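Local coordinates for protein chitooligosaccharide oxidase (PDB 6Y0R) that oxidises the C1 hydroxyl of chitooligosaccharides to the lactone with a bicovalently bound FAD, passing the electrons to molecular oxygen to give hydrogen peroxide, at residues S356-N359 against F360-T364; S435-A438 against G439-G442. All blocks are in the same frame, centred on the assembly; numbering follows the deposited sequence.

Both contacts are local, each within one run of chain, and both use hydroxyls hydrogen-bonded to backbone carbonyls: two in interaction 1, one in interaction 2. Interaction 1 lies inside helix 351-367 and is partly buried: Phe357, Val358 and Val361 face inward, while the other flank carries exposed polar groups. Interaction 2 is a surface turn in the loop between helices 420-433 and 454-462. The helix gives interaction 1 a series of regular main-chain bonds; the turn of interaction 2 has a single weak one, beside a short hydroxyl bond. Their centres are about 20 Å apart and the nearest atoms about 6 Å. Helix 420-433, against which Phe357 and Phe360 pack, leads into the loop of interaction 2.

Interaction 1 of 2, residues S356-N359 against F360-T364; sequences SFVN and FVSTT
Within helix 351-367, which packs against strands 275-283 and 371-378 of the seven-stranded antiparallel sheet, Ser356 to Asn359 bond to the turn that follows. Regular i to i+4 bonding is seen where Phe360 N donates to Ser356 O and Val361 N to Phe357 O, the latter at 2.9 Å, with an N-H...O angle of 163° and the donor in the carbonyl plane. On the inward flank, Val361 CG2 sits over one face of the Phe357 ring, 4.2 Å from its centroid and displaced toward the rim, a CH-pi contact. The ring is brought there by CG lying anti to the backbone N (chi1 174°). Its surroundings include Leu374 of the sheet and Leu251 of helix 247-260.

Val358 O accepts twice from Ser362: N and OG each approach to 2.7 Å, but the hydroxyl stands 42° above the carbonyl plane, whereas N is nearer to it. One residue further on, Thr363 OG1 donates to Asn359 O at 2.7 Å. Here a wider pi-type turn spans 361-364. Asn359 directs its amide oxygen elsewhere, to Gln244.

Two successive carbonyls thus receive hydroxyl donors: that of Val358 in addition to a regular N-H, and that of Asn359 from Thr363, which lies within the pi-type turn.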
ATOM      1  N   SER A 356     -25.453  -6.240   9.250  1.00 24.42           N
ATOM      2  CA  SER A 356     -24.804  -7.579   9.207  1.00 25.14           C
ATOM      3  C   SER A 356     -23.397  -7.476   9.766  1.00 21.72           C
ATOM      4  O   SER A 356     -22.977  -8.288  10.578  1.00 23.79           O
ATOM      5  CB  SER A 356     -24.748  -8.153   7.822  1.00 28.57           C
ATOM      6  OG  SER A 356     -26.057  -8.240   7.300  1.00 42.59           O
ATOM      7  N   PHE A 357     -22.654  -6.472   9.287  1.00 22.14           N
ATOM      8  CA  PHE A 357     -21.280  -6.192   9.737  1.00 21.03           C
ATOM      9  C   PHE A 357     -21.239  -5.963  11.247  1.00 20.58           C
ATOM     10  O   PHE A 357     -20.446  -6.571  11.967  1.00 21.29           O
ATOM     11  CB  PHE A 357     -20.762  -5.007   8.923  1.00 21.34           C
ATOM     12  CG  PHE A 357     -19.427  -4.493   9.350  1.00 23.48           C
ATOM     13  CD1 PHE A 357     -18.307  -5.288   9.290  1.00 24.71           C
ATOM     14  CD2 PHE A 357     -19.273  -3.171   9.732  1.00 27.18           C
ATOM     15  CE1 PHE A 357     -17.070  -4.799   9.681  1.00 24.39           C
ATOM     16  CE2 PHE A 357     -18.038  -2.682  10.113  1.00 27.77           C
ATOM     17  CZ  PHE A 357     -16.938  -3.506  10.096  1.00 27.46           C
ATOM     18  N   VAL A 358     -22.050  -5.026  11.747  1.00 22.56           N
ATOM     19  CA  VAL A 358     -22.072  -4.663  13.189  1.00 20.23           C
ATOM     20  C   VAL A 358     -22.494  -5.905  14.014  1.00 20.89           C
ATOM     21  O   VAL A 358     -21.926  -6.116  15.078  1.00 20.29           O
ATOM     22  CB  VAL A 358     -23.012  -3.468  13.411  1.00 20.47           C
ATOM     23  CG1 VAL A 358     -23.303  -3.298  14.881  1.00 22.19           C
ATOM     24  CG2 VAL A 358     -22.463  -2.177  12.799  1.00 20.97           C
ATOM     25  N   ASN A 359     -23.460  -6.687  13.521  1.00 24.23           N
ATOM     26  CA  ASN A 359     -23.881  -7.968  14.174  1.00 24.65           C
ATOM     27  C   ASN A 359     -22.669  -8.896  14.356  1.00 24.37           C
ATOM     28  O   ASN A 359     -22.466  -9.413  15.477  1.00 26.18           O
ATOM     29  CB  ASN A 359     -25.043  -8.594  13.396  1.00 27.74           C
ATOM     30  CG  ASN A 359     -26.341  -7.822  13.580  1.00 34.97           C
ATOM     31  OD1 ASN A 359     -26.401  -6.840  14.340  1.00 45.04           O
ATOM     32  ND2 ASN A 359     -27.389  -8.265  12.904  1.00 41.54           N
ATOM     33  N   PHE A 360     -21.825  -9.061  13.333  1.00 22.67           N
ATOM     34  CA  PHE A 360     -20.605  -9.896  13.410  1.00 21.47           C
ATOM     35  C   PHE A 360     -19.645  -9.272  14.423  1.00 22.20           C
ATOM     36  O   PHE A 360     -19.104  -9.960  15.306  1.00 22.92           O
ATOM     37  CB  PHE A 360     -19.951 -10.068  12.038  1.00 23.17           C
ATOM     38  CG  PHE A 360     -18.778 -11.010  12.065  1.00 23.63           C
ATOM     39  CD1 PHE A 360     -17.540 -10.595  12.545  1.00 23.95           C
ATOM     40  CD2 PHE A 360     -18.933 -12.339  11.694  1.00 24.67           C
ATOM     41  CE1 PHE A 360     -16.469 -11.473  12.611  1.00 27.57           C
ATOM     42  CE2 PHE A 360     -17.856 -13.207  11.742  1.00 23.97           C
ATOM     43  CZ  PHE A 360     -16.645 -12.781  12.226  1.00 25.46           C
ATOM     44  N   VAL A 361     -19.428  -7.957  14.325  1.00 22.73           N
ATOM     45  CA  VAL A 361     -18.472  -7.264  15.224  1.00 22.74           C
ATOM     46  C   VAL A 361     -18.947  -7.394  16.682  1.00 23.80           C
ATOM     47  O   VAL A 361     -18.092  -7.585  17.552  1.00 22.39           O
ATOM     48  CB  VAL A 361     -18.336  -5.788  14.822  1.00 23.39           C
ATOM     49  CG1 VAL A 361     -17.664  -4.965  15.901  1.00 24.83           C
ATOM     50  CG2 VAL A 361     -17.589  -5.685  13.502  1.00 24.07           C
ATOM     51  N   SER A 362     -20.255  -7.281  16.911  1.00 24.71           N
ATOM     52  CA  SER A 362     -20.880  -7.244  18.259  1.00 28.01           C
ATOM     53  C   SER A 362     -20.967  -8.631  18.898  1.00 31.76           C
ATOM     54  O   SER A 362     -21.135  -8.666  20.130  1.00 29.14           O
ATOM     55  CB  SER A 362     -22.251  -6.604  18.192  1.00 29.66           C
ATOM     56  OG  SER A 362     -22.126  -5.288  17.674  1.00 31.39           O
ATOM     57  N   THR A 363     -20.776  -9.701  18.125  1.00 28.26           N
ATOM     58  CA  THR A 363     -20.942 -11.104  18.590  1.00 29.92           C
ATOM     59  C   THR A 363     -19.590 -11.795  18.459  1.00 27.83           C
ATOM     60  O   THR A 363     -18.866 -11.799  19.455  1.00 27.80           O
ATOM     61  CB  THR A 363     -22.107 -11.802  17.883  1.00 29.15           C
ATOM     62  OG1 THR A 363     -21.937 -11.846  16.468  1.00 28.10           O
ATOM     63  CG2 THR A 363     -23.438 -11.119  18.158  1.00 29.62           C
ATOM     64  N   THR A 364     -19.251 -12.297  17.273  1.00 28.11           N
ATOM     65  CA  THR A 364     -17.955 -12.973  17.015  1.00 27.01           C
ATOM     66  C   THR A 364     -16.766 -12.043  17.316  1.00 27.24           C
ATOM     67  O   THR A 364     -15.836 -12.464  18.010  1.00 27.15           O
ATOM     68  CB  THR A 364     -17.915 -13.559  15.605  1.00 25.62           C
ATOM     69  OG1 THR A 364     -19.124 -14.295  15.444  1.00 32.29           O
ATOM     70  CG2 THR A 364     -16.710 -14.439  15.353  1.00 28.00           C
TER

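Interaction 2 of 2, residues S435-A438 against G439-G442; sequences SLKA and GTWG
Thr440 OG1 meets Lys437 O at 2.5 Å, a short hydrogen bond in which the hydroxyl donates, tilted only slightly from the carbonyl plane. The same carbonyl receives Thr440 N at 3.3 Å, a weak bond judged by its length and its bent N-H...O angle of 144°. One oxygen is therefore gripped by both the main chain and the side chain of a single residue. The hydroxyl can reach it because chi1 of Thr440, 67°, places OG1 between the backbone N and the carbonyl carbon. The same rotation puts Thr440 CG2 3.6 Å from Lys437 CB, an apolar touch next to the polar one.

The weak N-H bond closes a type II beta turn from Lys437 to Thr440, and the hydroxyl reinforces it. Ala438 and Gly439 occupy the two central positions, and Gly439 has the positive phi (87°) characteristic of the third residue of this turn type.

Around the turn, the Trp441 indole presents its pyrrole edge to the same Lys437 carbonyl, with CD1 3.4 Å from the oxygen and the oxygen close to the ring plane. Leu436 approaches the indole obliquely from the residues leading into the turn. Its CB comes to 3.6 Å from Trp441 CD1, while Leu436 CD1 lies 3.8 Å from Trp441 CB, so two points of the leucine touch the tryptophan. Farther out, Trp441 also packs on Arg456 and Met460 of helix 454-462. At the opposite ends of the run, Ser435 OG is hydrogen-bonded to Ile432 O and to Glu353 of helix 351-367, and the Gly442 backbone pairs with Ala345 of strand 338-346.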
ATOM      1  N   SER A 435     -22.772 -10.312   0.738  1.00 29.08           N
ATOM      2  CA  SER A 435     -24.036  -9.674   0.325  1.00 29.91           C
ATOM      3  C   SER A 435     -23.845  -8.805  -0.915  1.00 29.61           C
ATOM      4  O   SER A 435     -24.852  -8.250  -1.361  1.00 32.43           O
ATOM      5  CB  SER A 435     -24.612  -8.878   1.454  1.00 31.29           C
ATOM      6  OG  SER A 435     -23.930  -7.649   1.563  1.00 40.01           O
ATOM      7  N   LEU A 436     -22.627  -8.655  -1.454  1.00 27.88           N
ATOM      8  CA  LEU A 436     -22.355  -7.739  -2.600  1.00 27.84           C
ATOM      9  C   LEU A 436     -22.505  -8.443  -3.955  1.00 32.94           C
ATOM     10  O   LEU A 436     -22.199  -9.636  -4.025  1.00 33.35           O
ATOM     11  CB  LEU A 436     -20.933  -7.215  -2.460  1.00 27.30           C
ATOM     12  CG  LEU A 436     -20.690  -6.317  -1.256  1.00 24.67           C
ATOM     13  CD1 LEU A 436     -19.241  -5.843  -1.232  1.00 25.30           C
ATOM     14  CD2 LEU A 436     -21.662  -5.142  -1.241  1.00 26.90           C
ATOM     15  N   LYS A 437     -22.892  -7.712  -5.000  1.00 37.10           N
ATOM     16  CA  LYS A 437     -23.004  -8.276  -6.377  1.00 44.37           C
ATOM     17  C   LYS A 437     -21.606  -8.691  -6.835  1.00 40.95           C
ATOM     18  O   LYS A 437     -20.670  -7.934  -6.576  1.00 40.70           O
ATOM     19  CB  LYS A 437     -23.571  -7.248  -7.359  1.00 49.71           C
ATOM     20  CG  LYS A 437     -25.068  -6.981  -7.253  1.00 60.03           C
ATOM     21  CD  LYS A 437     -25.542  -5.823  -8.136  1.00 64.25           C
ATOM     22  CE  LYS A 437     -25.146  -4.454  -7.611  1.00 64.50           C
ATOM     23  NZ  LYS A 437     -24.921  -3.486  -8.710  1.00 65.79           N
ATOM     24  N   ALA A 438     -21.483  -9.835  -7.502  1.00 43.72           N
ATOM     25  CA  ALA A 438     -20.212 -10.349  -8.055  1.00 40.96           C
ATOM     26  C   ALA A 438     -19.665  -9.297  -9.023  1.00 41.14           C
ATOM     27  O   ALA A 438     -20.469  -8.645  -9.725  1.00 41.36           O
ATOM     28  CB  ALA A 438     -20.434 -11.681  -8.724  1.00 44.73           C
ATOM     29  N   GLY A 439     -18.358  -9.050  -8.972  1.00 35.61           N
ATOM     30  CA  GLY A 439     -17.678  -8.139  -9.907  1.00 33.17           C
ATOM     31  C   GLY A 439     -17.710  -6.692  -9.460  1.00 32.08           C
ATOM     32  O   GLY A 439     -17.133  -5.872 -10.162  1.00 34.81           O
ATOM     33  N   THR A 440     -18.327  -6.372  -8.321  1.00 28.76           N
ATOM     34  CA  THR A 440     -18.508  -4.978  -7.859  1.00 28.31           C
ATOM     35  C   THR A 440     -17.507  -4.671  -6.740  1.00 24.74           C
ATOM     36  O   THR A 440     -17.422  -3.501  -6.322  1.00 24.21           O
ATOM     37  CB  THR A 440     -19.937  -4.725  -7.371  1.00 32.45           C
ATOM     38  OG1 THR A 440     -20.204  -5.466  -6.179  1.00 27.64           O
ATOM     39  CG2 THR A 440     -20.930  -5.075  -8.460  1.00 34.55           C
ATOM     40  N   TRP A 441     -16.719  -5.661  -6.346  1.00 23.15           N
ATOM     41  CA  TRP A 441     -15.825  -5.505  -5.178  1.00 21.64           C
ATOM     42  C   TRP A 441     -14.545  -6.279  -5.405  1.00 20.44           C
ATOM     43  O   TRP A 441     -14.548  -7.206  -6.257  1.00 20.83           O
ATOM     44  CB  TRP A 441     -16.517  -5.965  -3.903  1.00 21.49           C
ATOM     45  CG  TRP A 441     -16.872  -7.425  -3.885  1.00 22.20           C
ATOM     46  CD1 TRP A 441     -18.009  -7.980  -4.408  1.00 24.86           C
ATOM     47  CD2 TRP A 441     -16.143  -8.502  -3.267  1.00 21.15           C
ATOM     48  NE1 TRP A 441     -18.039  -9.321  -4.144  1.00 23.56           N
ATOM     49  CE2 TRP A 441     -16.905  -9.684  -3.471  1.00 24.33           C
ATOM     50  CE3 TRP A 441     -14.954  -8.601  -2.539  1.00 22.04           C
ATOM     51  CZ2 TRP A 441     -16.517 -10.929  -2.957  1.00 24.95           C
ATOM     52  CZ3 TRP A 441     -14.550  -9.833  -2.085  1.00 23.75           C
ATOM     53  CH2 TRP A 441     -15.337 -10.980  -2.257  1.00 24.47           C
ATOM     54  N   GLY A 442     -13.525  -5.952  -4.631  1.00 18.99           N
ATOM     55  CA  GLY A 442     -12.248  -6.675  -4.663  1.00 16.21           C
ATOM     56  C   GLY A 442     -11.438  -6.433  -3.411  1.00 17.01           C
ATOM     57  O   GLY A 442     -12.007  -6.177  -2.341  1.00 16.68           O
TER